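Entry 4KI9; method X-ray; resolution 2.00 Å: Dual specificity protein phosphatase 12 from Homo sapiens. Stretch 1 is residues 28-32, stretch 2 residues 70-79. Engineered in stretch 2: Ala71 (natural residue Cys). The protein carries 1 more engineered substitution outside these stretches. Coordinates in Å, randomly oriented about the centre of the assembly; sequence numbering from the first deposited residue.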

# COMPACT_ATOMS: atom_id res chain seq x y z
N THR A 28 -7.42 3.57 13.82
CA THR A 28 -6.39 4.09 14.72
C THR A 28 -4.99 3.84 14.19
O THR A 28 -4.01 4.06 14.90
CB THR A 28 -6.50 3.52 16.14
OG1 THR A 28 -6.39 2.09 16.09
CG2 THR A 28 -7.83 3.92 16.78
N ALA A 29 -4.90 3.39 12.94
CA ALA A 29 -3.61 3.21 12.28
C ALA A 29 -3.71 3.73 10.85
O ALA A 29 -4.60 3.33 10.10
CB ALA A 29 -3.18 1.75 12.30
N VAL A 30 -2.82 4.64 10.48
CA VAL A 30 -2.90 5.27 9.18
C VAL A 30 -1.58 5.21 8.46
O VAL A 30 -0.56 5.70 8.97
CB VAL A 30 -3.37 6.74 9.28
CG1 VAL A 30 -3.35 7.41 7.90
CG2 VAL A 30 -4.77 6.83 9.89
N LEU A 31 -1.58 4.58 7.29
CA LEU A 31 -0.39 4.55 6.45
C LEU A 31 -0.61 5.55 5.34
O LEU A 31 -1.49 5.39 4.50
CB LEU A 31 -0.17 3.15 5.86
CG LEU A 31 1.20 2.89 5.21
CD1 LEU A 31 1.39 1.38 5.07
CD2 LEU A 31 1.36 3.54 3.84
N THR A 32 0.21 6.59 5.35
CA THR A 32 0.23 7.60 4.30
C THR A 32 1.32 7.26 3.28
O THR A 32 2.50 7.15 3.63
CB THR A 32 0.50 8.99 4.88
OG1 THR A 32 -0.49 9.31 5.87
CG2 THR A 32 0.51 10.05 3.78
N ARG A 70 8.01 -3.18 4.81
CA ARG A 70 7.74 -2.26 5.93
C ARG A 70 6.26 -1.86 5.96
O ARG A 70 5.61 -1.84 7.01
CB ARG A 70 8.57 -0.98 5.78
CG ARG A 70 10.07 -1.10 6.08
CD ARG A 70 10.80 0.16 5.52
NE ARG A 70 12.16 0.29 6.04
CZ ARG A 70 12.93 1.37 5.93
NH1 ARG A 70 12.50 2.47 5.31
NH2 ARG A 70 14.15 1.36 6.45
N ALA A 71 5.73 -1.53 4.80
CA ALA A 71 4.34 -1.09 4.70
C ALA A 71 3.42 -2.24 5.10
O ALA A 71 2.50 -2.05 5.90
CB ALA A 71 4.04 -0.64 3.27
N VAL A 72 3.65 -3.41 4.52
CA VAL A 72 2.83 -4.58 4.80
C VAL A 72 2.92 -4.99 6.29
O VAL A 72 1.91 -5.39 6.89
CB VAL A 72 3.17 -5.77 3.89
CG1 VAL A 72 2.47 -7.05 4.38
CG2 VAL A 72 2.79 -5.43 2.41
N ALA A 73 4.11 -4.89 6.86
CA ALA A 73 4.32 -5.19 8.28
C ALA A 73 3.54 -4.22 9.19
O ALA A 73 3.00 -4.63 10.23
CB ALA A 73 5.81 -5.16 8.63
N PHE A 74 3.49 -2.95 8.81
CA PHE A 74 2.75 -1.96 9.59
C PHE A 74 1.27 -2.32 9.60
O PHE A 74 0.61 -2.33 10.65
CB PHE A 74 2.92 -0.56 9.00
CG PHE A 74 2.08 0.49 9.68
CD1 PHE A 74 0.92 0.95 9.09
CD2 PHE A 74 2.46 1.01 10.91
CE1 PHE A 74 0.13 1.93 9.73
CE2 PHE A 74 1.70 1.99 11.54
CZ PHE A 74 0.53 2.43 10.95
N ILE A 75 0.75 -2.63 8.43
CA ILE A 75 -0.66 -2.93 8.31
C ILE A 75 -0.97 -4.23 9.04
O ILE A 75 -1.95 -4.31 9.78
CB ILE A 75 -1.09 -3.07 6.85
CG1 ILE A 75 -0.81 -1.77 6.09
CG2 ILE A 75 -2.59 -3.44 6.80
CD1 ILE A 75 -0.94 -1.90 4.57
N GLY A 76 -0.12 -5.24 8.83
CA GLY A 76 -0.30 -6.55 9.44
C GLY A 76 -0.28 -6.51 10.96
O GLY A 76 -1.10 -7.15 11.60
N GLN A 77 0.68 -5.78 11.53
CA GLN A 77 0.77 -5.66 12.99
C GLN A 77 -0.45 -4.95 13.58
O GLN A 77 -0.99 -5.35 14.62
CB GLN A 77 2.06 -4.93 13.41
CG GLN A 77 2.25 -4.88 14.93
CD GLN A 77 3.61 -4.34 15.35
OE1 GLN A 77 4.55 -4.28 14.54
NE2 GLN A 77 3.73 -3.95 16.62
N ALA A 78 -0.89 -3.88 12.92
CA ALA A 78 -2.08 -3.17 13.36
C ALA A 78 -3.30 -4.09 13.34
O ALA A 78 -4.05 -4.15 14.30
CB ALA A 78 -2.33 -1.94 12.50
N ARG A 79 -3.49 -4.81 12.24
CA ARG A 79 -4.64 -5.71 12.10
C ARG A 79 -4.50 -6.88 13.09
O ARG A 79 -5.47 -7.31 13.70
CB ARG A 79 -4.77 -6.23 10.66
CG ARG A 79 -5.04 -5.13 9.62
CD ARG A 79 -6.53 -4.95 9.34
NE ARG A 79 -7.28 -4.74 10.55
CZ ARG A 79 -8.09 -5.63 11.11
NH1 ARG A 79 -8.29 -6.81 10.54
NH2 ARG A 79 -8.69 -5.33 12.24

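A strand (28-32) packs against a helix (70-79) that runs nearly antiparallel to it, at 167°, their axes 9.3 Å apart at closest approach. No hydrogen bond crosses between them; the helix spends its backbone groups on its own i to i+4 bonds, such as Ala78 N to Phe74 O, 3.1 Å. The contact is one of apolar surfaces and buries 252 Å² summed over both sides; Ala29 and Leu31 are buried, which suits their apolar side chains.

Thr28 makes no contact with the helix. Ala29 points its methyl toward it, and Ala29 CB lies 3.8 Å from Ala78 CB and 4.0 Å from Phe74 CZ. Two alanines meeting methyl to methyl let the backbones draw close, their CA atoms being 6.6 Å apart. Val30, following the alternation of a strand, turns its side chain away; its backbone still borders the Phe74 ring, with Val30 O 3.9 Å from Phe74 CE1.

Leu31 points toward the helix again and is the most extensively covered residue here. Leu31 CB is 4.1 Å from Phe74 CD1, while Leu31 CD1 reaches Ala71 CB at 3.8 Å and Ile75 CG1 at 4.0 Å. The leucine is long enough for CD1 to reach Ala71, an engineered residue, and Ile75, one helical turn apart. Phe74, with chi1 t, extends its broad ring along the strand from Leu31 to Ala29. Thr32 lies beyond the contact.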